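Long-range contacts in putative acyl-[acyl-carrier-protein] desaturase DesA2 (Mycobacterium tuberculosis, PDB 1ZA0), which is thought to introduce double bonds into acyl chains carried by acyl-carrier protein, as a dinuclear-iron desaturase of mycobacterial fatty acid biosynthesis: residues 147-152 with 209-214; 8-13 with 201-206; 61-66 with 121-126. All blocks are in the same frame, centred on the assembly; numbering follows the deposited sequence.

How the contacts relate
The three contacts illustrate how the chemistry of a helical protein's contacts varies with their place in the fold. Contacts 1 and 2 are neighbours, their centres about 11 Å apart, and they touch through Val149 on Leu10 and Thr211 on Leu204. Together they gather helices 9-27, 148-172, 176-206 and 208-221 at one end of the molecule. Contact 1, partly buried, joins apolar packing to water bridges, whereas contact 2, on the surface, relies on a glutamate held by a histidine and stacked on a tyrosine. Contact 3 is buried on the opposite side of the chain's centre, about 39 Å from contact 1 between centres, and is secured by direct bonds between a helix start and a loop.

Contact 1. Residues 147-152 with 209-214; sequences TQVETL and DETIAA
Val149 carries the apolar side of the contact with Thr211, Glu210 and Ala214, its two methyls dividing the work. CG1, anti to the backbone N (chi1 167°), lies 3.5 Å from Thr211 OG1 and also faces Ala214 CB. CG2 instead rests against the carboxylate end of Glu210. The valine and threonine side chains cross at about a right angle, and Thr211 OG1 is itself bonded to Thr207 O one turn back. Further along, Ala214 CB packs at 3.9 Å on Glu150 CG, where the small side chain lets the backbones come close. The two short helical segments cross at -48° with their axes 9.1 Å apart.

The start of helix 148-172 is a capping box. Thr147, the N-cap, accepts from Glu150 N through OG1 at 3.1 Å. In return Thr147 N donates to Glu150 OE1, which it meets on the anti side and somewhat out of the carboxylate plane. Thr147 O is gripped from opposite faces of its plane by Thr151 N and Thr151 OG1.

No direct hydrogen bond joins the segments; water does this instead. One molecule donates to Glu210 OE1 at 2.9 Å and pairs with Thr147 OG1. A second donates to the same Glu210 OE1 at 2.8 Å while accepting from Val149 N. Glu210 OE2 is bonded to Thr207 OG1, and the nearby amino end of helix 148-172 would probably favour the negative charge of this carboxylate.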
ATOM      1  N   THR A 147      10.046  14.251  11.823  1.00 50.57           N
ATOM      2  CA  THR A 147       9.845  15.581  11.232  1.00 48.05           C
ATOM      3  C   THR A 147       8.861  15.504  10.098  1.00 46.52           C
ATOM      4  O   THR A 147       8.522  14.385   9.603  1.00 43.16           O
ATOM      5  CB  THR A 147      11.150  16.188  10.672  1.00 49.19           C
ATOM      6  OG1 THR A 147      11.743  15.302   9.711  1.00 48.22           O
ATOM      7  CG2 THR A 147      12.282  16.387  11.804  1.00 48.76           C
ATOM      8  N   GLN A 148       8.397  16.684   9.681  1.00 43.86           N
ATOM      9  CA  GLN A 148       7.481  16.783   8.541  1.00 43.72           C
ATOM     10  C   GLN A 148       8.101  16.193   7.252  1.00 41.68           C
ATOM     11  O   GLN A 148       7.396  15.588   6.481  1.00 41.68           O
ATOM     12  CB  GLN A 148       7.026  18.223   8.264  1.00 44.37           C
ATOM     13  N   VAL A 149       9.405  16.362   7.070  1.00 40.91           N
ATOM     14  CA  VAL A 149      10.105  15.990   5.844  1.00 40.37           C
ATOM     15  C   VAL A 149      10.357  14.518   5.889  1.00 39.16           C
ATOM     16  O   VAL A 149      10.145  13.839   4.912  1.00 38.32           O
ATOM     17  CB  VAL A 149      11.443  16.787   5.637  1.00 40.47           C
ATOM     18  CG1 VAL A 149      12.326  16.191   4.536  1.00 37.82           C
ATOM     19  CG2 VAL A 149      11.115  18.237   5.329  1.00 41.24           C
ATOM     20  N   GLU A 150      10.806  14.040   7.031  1.00 38.18           N
ATOM     21  CA  GLU A 150      10.924  12.625   7.309  1.00 38.53           C
ATOM     22  C   GLU A 150       9.626  11.843   7.043  1.00 36.95           C
ATOM     23  O   GLU A 150       9.684  10.737   6.513  1.00 36.02           O
ATOM     24  CB  GLU A 150      11.383  12.397   8.741  1.00 39.78           C
ATOM     25  CG  GLU A 150      12.895  12.429   8.895  1.00 42.34           C
ATOM     26  CD  GLU A 150      13.374  12.466  10.368  1.00 45.78           C
ATOM     27  OE1 GLU A 150      12.553  12.578  11.289  1.00 46.80           O
ATOM     28  OE2 GLU A 150      14.590  12.399  10.579  1.00 48.35           O
ATOM     29  N   THR A 151       8.500  12.470   7.316  1.00 36.05           N
ATOM     30  CA  THR A 151       7.205  11.860   7.201  1.00 37.42           C
ATOM     31  C   THR A 151       6.835  11.764   5.706  1.00 37.06           C
ATOM     32  O   THR A 151       6.268  10.733   5.272  1.00 36.46           O
ATOM     33  CB  THR A 151       6.136  12.686   7.999  1.00 37.49           C
ATOM     34  OG1 THR A 151       6.354  12.556   9.422  1.00 39.58           O
ATOM     35  CG2 THR A 151       4.751  12.139   7.830  1.00 38.63           C
ATOM     36  N   LEU A 152       7.108  12.846   4.938  1.00 35.53           N
ATOM     37  CA  LEU A 152       6.746  12.857   3.533  1.00 34.47           C
ATOM     38  C   LEU A 152       7.617  11.874   2.791  1.00 33.33           C
ATOM     39  O   LEU A 152       7.138  11.215   1.883  1.00 32.42           O
ATOM     40  CB  LEU A 152       6.810  14.263   2.910  1.00 35.84           C
ATOM     41  CG  LEU A 152       5.851  15.309   3.466  1.00 35.94           C
ATOM     42  CD1 LEU A 152       6.244  16.796   2.968  1.00 38.36           C
ATOM     43  CD2 LEU A 152       4.411  14.970   3.102  1.00 36.75           C
ATOM     44  N   ASP A 209      19.312  19.559   2.168  1.00 46.25           N
ATOM     45  CA  ASP A 209      20.170  18.609   2.826  1.00 46.77           C
ATOM     46  C   ASP A 209      19.378  17.843   3.873  1.00 45.90           C
ATOM     47  O   ASP A 209      19.747  16.739   4.221  1.00 47.02           O
ATOM     48  CB  ASP A 209      21.385  19.280   3.507  1.00 48.25           C
ATOM     49  CG  ASP A 209      22.339  19.924   2.527  1.00 51.46           C
ATOM     50  OD1 ASP A 209      22.673  19.316   1.479  1.00 59.55           O
ATOM     51  OD2 ASP A 209      22.810  21.053   2.750  1.00 57.90           O
ATOM     52  N   GLU A 210      18.345  18.470   4.395  1.00 45.09           N
ATOM     53  CA  GLU A 210      17.374  17.847   5.284  1.00 45.11           C
ATOM     54  C   GLU A 210      16.694  16.667   4.559  1.00 43.10           C
ATOM     55  O   GLU A 210      16.681  15.543   5.072  1.00 41.11           O
ATOM     56  CB  GLU A 210      16.316  18.895   5.689  1.00 45.62           C
ATOM     57  CG  GLU A 210      15.603  18.603   6.996  1.00 48.21           C
ATOM     58  CD  GLU A 210      14.387  19.471   7.197  1.00 50.72           C
ATOM     59  OE1 GLU A 210      13.464  19.030   7.931  1.00 54.47           O
ATOM     60  OE2 GLU A 210      14.323  20.589   6.596  1.00 52.39           O
ATOM     61  N   THR A 211      16.172  16.953   3.357  1.00 40.89           N
ATOM     62  CA  THR A 211      15.451  15.972   2.544  1.00 39.11           C
ATOM     63  C   THR A 211      16.356  14.808   2.150  1.00 38.72           C
ATOM     64  O   THR A 211      16.015  13.657   2.343  1.00 37.25           O
ATOM     65  CB  THR A 211      14.772  16.683   1.371  1.00 39.37           C
ATOM     66  OG1 THR A 211      13.951  17.756   1.884  1.00 35.43           O
ATOM     67  CG2 THR A 211      13.747  15.759   0.671  1.00 38.58           C
ATOM     68  N   ILE A 212      17.573  15.107   1.725  1.00 39.10           N
ATOM     69  CA  ILE A 212      18.548  14.090   1.406  1.00 40.05           C
ATOM     70  C   ILE A 212      18.862  13.193   2.606  1.00 40.88           C
ATOM     71  O   ILE A 212      18.922  11.954   2.451  1.00 40.07           O
ATOM     72  CB  ILE A 212      19.843  14.699   0.740  1.00 40.73           C
ATOM     73  CG1 ILE A 212      19.488  15.268  -0.649  1.00 41.91           C
ATOM     74  CG2 ILE A 212      20.946  13.660   0.590  1.00 40.26           C
ATOM     75  CD1 ILE A 212      20.610  16.018  -1.380  1.00 44.44           C
ATOM     76  N   ALA A 213      19.055  13.799   3.771  1.00 40.40           N
ATOM     77  CA  ALA A 213      19.323  13.039   4.978  1.00 41.52           C
ATOM     78  C   ALA A 213      18.153  12.140   5.335  1.00 40.43           C
ATOM     79  O   ALA A 213      18.366  11.050   5.762  1.00 40.84           O
ATOM     80  CB  ALA A 213      19.619  13.990   6.170  1.00 42.51           C
ATOM     81  N   ALA A 214      16.943  12.652   5.184  1.00 39.81           N
ATOM     82  CA  ALA A 214      15.751  11.865   5.417  1.00 40.29           C
ATOM     83  C   ALA A 214      15.692  10.678   4.431  1.00 39.56           C
ATOM     84  O   ALA A 214      15.409   9.563   4.833  1.00 41.22           O
ATOM     85  CB  ALA A 214      14.539  12.725   5.351  1.00 39.52           C
TER
HETATM   86  O   HOH W   1      14.014  16.436   9.017  1.00 42.36           O
HETATM   87  O   HOH W   2      10.697  18.948   8.502  1.00 42.26           O

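Contact 2. Residues 8-13 with 201-206; sequences DALTLE and THCLDY
At the end of helix 176-206, the bundle helix that carries the manganese ligands Glu189 and His192, His202 and Tyr206 receive Glu13 from the first turns of helix 9-27. The two short segments cross steeply, and Glu13 is lodged against both aromatic side chains. Its CG sits over the centre of the Tyr206 ring, 3.5 Å from the centroid and almost on the ring normal, a CH-pi contact. A bend at chi2 (-76°) then carries CD back over the same ring, 3.6 Å from Tyr206 CD1. The carboxylate stacks there with its plane only 18° from that of the ring. From this position Glu13 OE1 accepts a hydrogen bond from His202 NE2 at 2.9 Å. The N-H...O angle of 141° is well short of straight, and the oxygen is tilted somewhat out of the imidazole plane.

Leu10 CD1 approaches the ring edge near its plane, 3.7 Å from Tyr206 CD2, and also faces Cys203 SG at 4.2 Å. Ala9 CB abuts the hydroxyl, 3.3 Å from Tyr206 OH. Leu10 also touches Gln148 and Val149, and Cys203 touches Val149 and Leu152, so helix 148-172 joins the cluster. The bond requires the proton on His202 NE2, and the nearby carboxylate would probably favour the cationic imidazolium as well; it also helps to hold the glutamate flat on the tyrosine.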
ATOM      1  N   ASP A   8       3.217  27.378   9.432  1.00 57.62           N
ATOM      2  CA  ASP A   8       4.714  27.523   9.421  1.00 59.52           C
ATOM      3  C   ASP A   8       5.316  27.561   7.993  1.00 58.59           C
ATOM      4  O   ASP A   8       4.581  27.570   7.006  1.00 58.20           O
ATOM      5  CB  ASP A   8       5.447  26.486  10.326  1.00 59.94           C
ATOM      6  CG  ASP A   8       5.373  25.015   9.806  1.00 64.88           C
ATOM      7  OD1 ASP A   8       6.088  24.607   8.839  1.00 66.76           O
ATOM      8  OD2 ASP A   8       4.640  24.167  10.369  1.00 69.03           O
ATOM      9  N   ALA A   9       6.649  27.605   7.909  1.00 57.57           N
ATOM     10  CA  ALA A   9       7.322  28.015   6.677  1.00 56.78           C
ATOM     11  C   ALA A   9       7.245  26.872   5.619  1.00 55.32           C
ATOM     12  O   ALA A   9       6.905  27.140   4.468  1.00 54.49           O
ATOM     13  CB  ALA A   9       8.755  28.420   6.955  1.00 56.51           C
ATOM     14  N   LEU A  10       7.518  25.630   6.038  1.00 53.55           N
ATOM     15  CA  LEU A  10       7.373  24.433   5.168  1.00 52.25           C
ATOM     16  C   LEU A  10       5.930  24.258   4.704  1.00 51.08           C
ATOM     17  O   LEU A  10       5.647  24.270   3.493  1.00 50.30           O
ATOM     18  CB  LEU A  10       7.889  23.177   5.871  1.00 52.97           C
ATOM     19  CG  LEU A  10       7.918  21.878   5.020  1.00 52.70           C
ATOM     20  CD1 LEU A  10       8.795  22.040   3.759  1.00 51.71           C
ATOM     21  CD2 LEU A  10       8.403  20.726   5.862  1.00 54.62           C
ATOM     22  N   THR A  11       4.983  24.192   5.636  1.00 49.86           N
ATOM     23  CA  THR A  11       3.572  24.225   5.238  1.00 49.86           C
ATOM     24  C   THR A  11       3.256  25.328   4.194  1.00 49.38           C
ATOM     25  O   THR A  11       2.472  25.102   3.256  1.00 49.20           O
ATOM     26  CB  THR A  11       2.631  24.343   6.470  1.00 49.80           C
ATOM     27  OG1 THR A  11       2.612  23.106   7.183  1.00 51.28           O
ATOM     28  CG2 THR A  11       1.165  24.503   6.059  1.00 52.13           C
ATOM     29  N   LEU A  12       3.825  26.518   4.344  1.00 47.74           N
ATOM     30  CA  LEU A  12       3.486  27.582   3.392  1.00 48.09           C
ATOM     31  C   LEU A  12       4.185  27.329   2.013  1.00 45.59           C
ATOM     32  O   LEU A  12       3.630  27.583   0.998  1.00 44.37           O
ATOM     33  CB  LEU A  12       3.847  28.999   3.948  1.00 49.17           C
ATOM     34  CG  LEU A  12       2.902  29.659   5.000  1.00 51.99           C
ATOM     35  CD1 LEU A  12       3.331  31.141   5.287  1.00 54.18           C
ATOM     36  CD2 LEU A  12       1.418  29.606   4.585  1.00 51.57           C
ATOM     37  N   GLU A  13       5.401  26.833   2.042  1.00 45.03           N
ATOM     38  CA  GLU A  13       6.087  26.383   0.834  1.00 44.83           C
ATOM     39  C   GLU A  13       5.361  25.307   0.042  1.00 45.41           C
ATOM     40  O   GLU A  13       5.371  25.350  -1.176  1.00 45.00           O
ATOM     41  CB  GLU A  13       7.453  25.901   1.226  1.00 44.97           C
ATOM     42  CG  GLU A  13       8.398  27.061   1.455  1.00 46.44           C
ATOM     43  CD  GLU A  13       8.884  27.685   0.155  1.00 50.20           C
ATOM     44  OE1 GLU A  13       8.682  27.051  -0.926  1.00 48.11           O
ATOM     45  OE2 GLU A  13       9.495  28.786   0.216  1.00 49.58           O
ATOM     46  N   THR A 201       9.749  16.195  -3.790  1.00 31.87           N
ATOM     47  CA  THR A 201      10.491  16.985  -4.782  1.00 31.88           C
ATOM     48  C   THR A 201      10.535  18.464  -4.343  1.00 33.63           C
ATOM     49  O   THR A 201      11.595  19.034  -4.421  1.00 35.12           O
ATOM     50  CB  THR A 201       9.847  16.808  -6.180  1.00 30.22           C
ATOM     51  OG1 THR A 201      10.061  15.446  -6.593  1.00 28.52           O
ATOM     52  CG2 THR A 201      10.554  17.682  -7.244  1.00 28.61           C
ATOM     53  N   HIS A 202       9.407  19.074  -3.949  1.00 34.82           N
ATOM     54  CA  HIS A 202       9.423  20.451  -3.475  1.00 36.88           C
ATOM     55  C   HIS A 202      10.271  20.615  -2.207  1.00 36.42           C
ATOM     56  O   HIS A 202      10.965  21.615  -2.085  1.00 35.38           O
ATOM     57  CB  HIS A 202       8.025  21.039  -3.350  1.00 37.87           C
ATOM     58  CG  HIS A 202       8.010  22.532  -3.115  1.00 43.43           C
ATOM     59  ND1 HIS A 202       8.433  23.450  -4.057  1.00 46.98           N
ATOM     60  CD2 HIS A 202       7.652  23.267  -2.024  1.00 46.07           C
ATOM     61  CE1 HIS A 202       8.330  24.679  -3.568  1.00 46.84           C
ATOM     62  NE2 HIS A 202       7.869  24.599  -2.332  1.00 44.12           N
ATOM     63  N   CYS A 203      10.331  19.591  -1.339  1.00 36.43           N
ATOM     64  CA  CYS A 203      11.196  19.613  -0.165  1.00 35.46           C
ATOM     65  C   CYS A 203      12.659  19.591  -0.561  1.00 36.67           C
ATOM     66  O   CYS A 203      13.515  20.280   0.074  1.00 34.45           O
ATOM     67  CB  CYS A 203      10.944  18.459   0.810  1.00 35.36           C
ATOM     68  SG  CYS A 203       9.361  18.446   1.586  1.00 35.05           S
ATOM     69  N   LEU A 204      13.012  18.765  -1.552  1.00 36.47           N
ATOM     70  CA  LEU A 204      14.349  18.773  -2.081  1.00 36.55           C
ATOM     71  C   LEU A 204      14.762  20.144  -2.635  1.00 36.11           C
ATOM     72  O   LEU A 204      15.931  20.459  -2.568  1.00 37.52           O
ATOM     73  CB  LEU A 204      14.605  17.723  -3.177  1.00 37.76           C
ATOM     74  CG  LEU A 204      14.933  16.308  -2.747  1.00 42.01           C
ATOM     75  CD1 LEU A 204      14.673  15.356  -3.947  1.00 45.20           C
ATOM     76  CD2 LEU A 204      16.346  16.186  -2.182  1.00 42.77           C
ATOM     77  N   ASP A 205      13.831  20.881  -3.212  1.00 36.43           N
ATOM     78  CA  ASP A 205      14.070  22.255  -3.716  1.00 37.38           C
ATOM     79  C   ASP A 205      14.181  23.355  -2.598  1.00 40.69           C
ATOM     80  O   ASP A 205      15.060  24.204  -2.640  1.00 40.60           O
ATOM     81  CB  ASP A 205      12.942  22.616  -4.675  1.00 36.20           C
ATOM     82  CG  ASP A 205      12.866  21.686  -5.870  1.00 34.65           C
ATOM     83  OD1 ASP A 205      13.832  20.968  -6.123  1.00 30.90           O
ATOM     84  OD2 ASP A 205      11.909  21.596  -6.630  1.00 29.75           O
ATOM     85  N   TYR A 206      13.300  23.297  -1.595  1.00 42.16           N
ATOM     86  CA  TYR A 206      13.257  24.245  -0.496  1.00 43.01           C
ATOM     87  C   TYR A 206      14.295  23.998   0.598  1.00 43.71           C
ATOM     88  O   TYR A 206      14.953  24.944   1.088  1.00 42.14           O
ATOM     89  CB  TYR A 206      11.836  24.265   0.073  1.00 44.23           C
ATOM     90  CG  TYR A 206      11.682  25.132   1.348  1.00 47.87           C
ATOM     91  CD1 TYR A 206      12.024  26.507   1.362  1.00 51.96           C
ATOM     92  CD2 TYR A 206      11.161  24.580   2.521  1.00 53.36           C
ATOM     93  CE1 TYR A 206      11.863  27.292   2.534  1.00 52.39           C
ATOM     94  CE2 TYR A 206      11.003  25.348   3.680  1.00 54.82           C
ATOM     95  CZ  TYR A 206      11.355  26.689   3.682  1.00 54.10           C
ATOM     96  OH  TYR A 206      11.123  27.386   4.841  1.00 58.09           O
TER

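Contact 3. Residues 61-66 with 121-126; sequences LPRTIT and TREVDP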
ATOM      1  N   LEU A  61      -8.233 -20.353  -3.804  1.00 39.60           N
ATOM      2  CA  LEU A  61      -7.131 -19.555  -4.319  1.00 38.07           C
ATOM      3  C   LEU A  61      -5.830 -20.114  -3.800  1.00 36.50           C
ATOM      4  O   LEU A  61      -5.777 -20.639  -2.704  1.00 33.55           O
ATOM      5  CB  LEU A  61      -7.232 -18.086  -3.911  1.00 37.38           C
ATOM      6  CG  LEU A  61      -8.287 -17.194  -4.600  1.00 41.22           C
ATOM      7  CD1 LEU A  61      -8.548 -15.904  -3.807  1.00 42.63           C
ATOM      8  CD2 LEU A  61      -7.890 -16.823  -6.029  1.00 43.98           C
ATOM      9  N   PRO A  62      -4.739 -19.958  -4.571  1.00 36.57           N
ATOM     10  CA  PRO A  62      -3.408 -20.297  -4.062  1.00 37.18           C
ATOM     11  C   PRO A  62      -3.055 -19.568  -2.727  1.00 37.68           C
ATOM     12  O   PRO A  62      -3.411 -18.385  -2.558  1.00 36.83           O
ATOM     13  CB  PRO A  62      -2.475 -19.833  -5.195  1.00 37.78           C
ATOM     14  CG  PRO A  62      -3.327 -19.808  -6.414  1.00 38.15           C
ATOM     15  CD  PRO A  62      -4.696 -19.402  -5.925  1.00 36.50           C
ATOM     16  N   ARG A  63      -2.347 -20.246  -1.825  1.00 38.05           N
ATOM     17  CA  ARG A  63      -2.057 -19.677  -0.526  1.00 39.87           C
ATOM     18  C   ARG A  63      -1.173 -18.444  -0.679  1.00 39.60           C
ATOM     19  O   ARG A  63      -1.241 -17.553   0.149  1.00 39.81           O
ATOM     20  CB  ARG A  63      -1.419 -20.711   0.450  1.00 40.75           C
ATOM     21  CG  ARG A  63      -2.483 -21.713   1.028  1.00 46.01           C
ATOM     22  CD  ARG A  63      -3.834 -21.054   1.612  1.00 52.05           C
ATOM     23  NE  ARG A  63      -4.848 -20.763   0.561  1.00 53.16           N
ATOM     24  CZ  ARG A  63      -6.036 -20.193   0.760  1.00 56.02           C
ATOM     25  NH1 ARG A  63      -6.863 -20.045  -0.269  1.00 58.06           N
ATOM     26  NH2 ARG A  63      -6.432 -19.778   1.978  1.00 57.34           N
ATOM     27  N   THR A  64      -0.359 -18.366  -1.728  1.00 38.81           N
ATOM     28  CA  THR A  64       0.463 -17.148  -1.912  1.00 38.53           C
ATOM     29  C   THR A  64      -0.408 -15.913  -2.061  1.00 36.19           C
ATOM     30  O   THR A  64      -0.068 -14.852  -1.511  1.00 35.37           O
ATOM     31  CB  THR A  64       1.389 -17.208  -3.110  1.00 39.32           C
ATOM     32  OG1 THR A  64       0.644 -17.533  -4.303  1.00 40.55           O
ATOM     33  CG2 THR A  64       2.449 -18.350  -2.920  1.00 41.29           C
ATOM     34  N   ILE A  65      -1.490 -16.073  -2.819  1.00 34.98           N
ATOM     35  CA  ILE A  65      -2.378 -14.997  -3.148  1.00 33.71           C
ATOM     36  C   ILE A  65      -3.125 -14.536  -1.895  1.00 33.38           C
ATOM     37  O   ILE A  65      -3.196 -13.313  -1.625  1.00 32.29           O
ATOM     38  CB  ILE A  65      -3.347 -15.381  -4.273  1.00 33.93           C
ATOM     39  CG1 ILE A  65      -2.580 -15.699  -5.585  1.00 37.95           C
ATOM     40  CG2 ILE A  65      -4.388 -14.287  -4.437  1.00 29.87           C
ATOM     41  CD1 ILE A  65      -1.618 -14.661  -5.999  1.00 38.56           C
ATOM     42  N   THR A  66      -3.671 -15.488  -1.126  1.00 32.73           N
ATOM     43  CA  THR A  66      -4.391 -15.128   0.124  1.00 32.18           C
ATOM     44  C   THR A  66      -3.476 -14.599   1.233  1.00 32.88           C
ATOM     45  O   THR A  66      -3.855 -13.692   1.957  1.00 32.50           O
ATOM     46  CB  THR A  66      -5.253 -16.345   0.666  1.00 32.60           C
ATOM     47  OG1 THR A  66      -4.429 -17.484   0.861  1.00 31.52           O
ATOM     48  CG2 THR A  66      -6.261 -16.789  -0.346  1.00 31.75           C
ATOM     49  N   THR A 121     -16.256 -14.767  -0.057  1.00 30.77           N
ATOM     50  CA  THR A 121     -15.770 -15.879  -0.835  1.00 30.93           C
ATOM     51  C   THR A 121     -15.263 -17.011   0.009  1.00 32.14           C
ATOM     52  O   THR A 121     -14.970 -18.037  -0.576  1.00 31.83           O
ATOM     53  CB  THR A 121     -14.576 -15.490  -1.780  1.00 30.66           C
ATOM     54  OG1 THR A 121     -13.511 -14.941  -1.025  1.00 27.85           O
ATOM     55  CG2 THR A 121     -15.002 -14.418  -2.780  1.00 30.64           C
ATOM     56  N   ARG A 122     -15.078 -16.795   1.319  1.00 32.27           N
ATOM     57  CA  ARG A 122     -14.503 -17.756   2.273  1.00 32.47           C
ATOM     58  C   ARG A 122     -13.080 -18.228   1.922  1.00 33.11           C
ATOM     59  O   ARG A 122     -12.701 -19.382   2.198  1.00 31.87           O
ATOM     60  CB  ARG A 122     -15.404 -19.034   2.345  1.00 34.41           C
ATOM     61  CG  ARG A 122     -16.949 -18.820   2.501  1.00 36.94           C
ATOM     62  CD  ARG A 122     -17.306 -18.644   3.865  1.00 39.47           C
ATOM     63  NE  ARG A 122     -18.753 -18.642   4.289  1.00 38.73           N
ATOM     64  CZ  ARG A 122     -19.314 -19.580   5.062  1.00 34.03           C
ATOM     65  NH1 ARG A 122     -18.680 -20.699   5.380  1.00 33.38           N
ATOM     66  NH2 ARG A 122     -20.525 -19.383   5.548  1.00 34.75           N
ATOM     67  N   GLU A 123     -12.282 -17.349   1.348  1.00 31.71           N
ATOM     68  CA  GLU A 123     -10.998 -17.725   0.869  1.00 31.87           C
ATOM     69  C   GLU A 123     -10.002 -17.804   2.000  1.00 33.02           C
ATOM     70  O   GLU A 123      -8.951 -18.366   1.807  1.00 31.48           O
ATOM     71  CB  GLU A 123     -10.541 -16.789  -0.259  1.00 30.73           C
ATOM     72  CG  GLU A 123     -11.228 -17.077  -1.600  1.00 30.43           C
ATOM     73  CD  GLU A 123     -10.770 -18.451  -2.181  1.00 33.31           C
ATOM     74  OE1 GLU A 123      -9.710 -19.006  -1.745  1.00 31.38           O
ATOM     75  OE2 GLU A 123     -11.519 -19.014  -2.981  1.00 36.74           O
ATOM     76  N   VAL A 124     -10.302 -17.174   3.138  1.00 32.99           N
ATOM     77  CA  VAL A 124      -9.498 -17.351   4.334  1.00 35.35           C
ATOM     78  C   VAL A 124     -10.426 -17.534   5.537  1.00 35.74           C
ATOM     79  O   VAL A 124     -11.579 -17.217   5.476  1.00 35.02           O
ATOM     80  CB  VAL A 124      -8.512 -16.162   4.574  1.00 35.45           C
ATOM     81  CG1 VAL A 124      -7.578 -15.993   3.384  1.00 35.70           C
ATOM     82  CG2 VAL A 124      -9.282 -14.871   4.768  1.00 35.66           C
ATOM     83  N   ASP A 125      -9.902 -18.118   6.599  1.00 37.87           N
ATOM     84  CA  ASP A 125     -10.630 -18.263   7.850  1.00 38.65           C
ATOM     85  C   ASP A 125     -10.914 -16.884   8.424  1.00 39.03           C
ATOM     86  O   ASP A 125      -9.983 -16.202   8.869  1.00 37.78           O
ATOM     87  CB  ASP A 125      -9.746 -19.058   8.803  1.00 40.60           C
ATOM     88  CG  ASP A 125     -10.429 -19.385  10.135  1.00 43.09           C
ATOM     89  OD1 ASP A 125     -11.612 -19.016  10.364  1.00 41.79           O
ATOM     90  OD2 ASP A 125      -9.790 -20.039  10.979  1.00 47.94           O
ATOM     91  N   PRO A 126     -12.187 -16.477   8.433  1.00 39.72           N
ATOM     92  CA  PRO A 126     -12.535 -15.111   8.850  1.00 42.17           C
ATOM     93  C   PRO A 126     -12.367 -14.896  10.356  1.00 44.77           C
ATOM     94  O   PRO A 126     -12.232 -13.701  10.813  1.00 44.80           O
ATOM     95  CB  PRO A 126     -13.991 -14.954   8.436  1.00 41.59           C
ATOM     96  CG  PRO A 126     -14.541 -16.378   8.402  1.00 41.84           C
ATOM     97  CD  PRO A 126     -13.378 -17.292   8.120  1.00 40.00           C
TER
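Glu123 meets Leu61 and Arg63 through both its carboxylate and its backbone carbonyl. Leu61 N donates to Glu123 OE1 at 2.9 Å with a nearly straight bond (169°), arriving from above the carboxylate plane. The same oxygen forms a weak salt bridge with Arg63 NH1 at 3.4 Å. Glu123 OE2 is satisfied by Thr60 OG1, so neither oxygen of this buried carboxylate lacks a partner.

The arginine chain curls back on itself, bent at chi2 (-48°), which places CD, and at chi3 (83°), which places NE. Its guanidinium reaches two backbone carbonyls, both close to its own plane. Arg63 NH1 gives its stronger bond to Leu61 O at 2.7 Å, while Arg63 NH2 donates to Glu123 O at 2.9 Å, nearly in line with the C=O. Weak bonds from NE to Leu61 O and from NH1 to Glu123 O add to these. Over the centre of one guanidinium face stands Thr66 OG1, 3.1 Å above the plane.

Apolar contacts flank the polar group. Thr66 CB packs at 3.6 Å on Val124 CG1, the two side chains sliding past each other in opposite directions, and Leu61 CD1 lies 3.7 Å from Glu123 CG.

Arg122, with positive phi, follows helix 95-121, which supplies the manganese ligand Glu107, and its guanidinium donates to Gln58 OE1 and Arg52 O. An arginine spanning two carbonyls and a carboxylate thus joins the start of helix 63-77 to the loop leaving a metal-bearing helix, within a fold characteristic of the ferritin-like acyl-ACP desaturases.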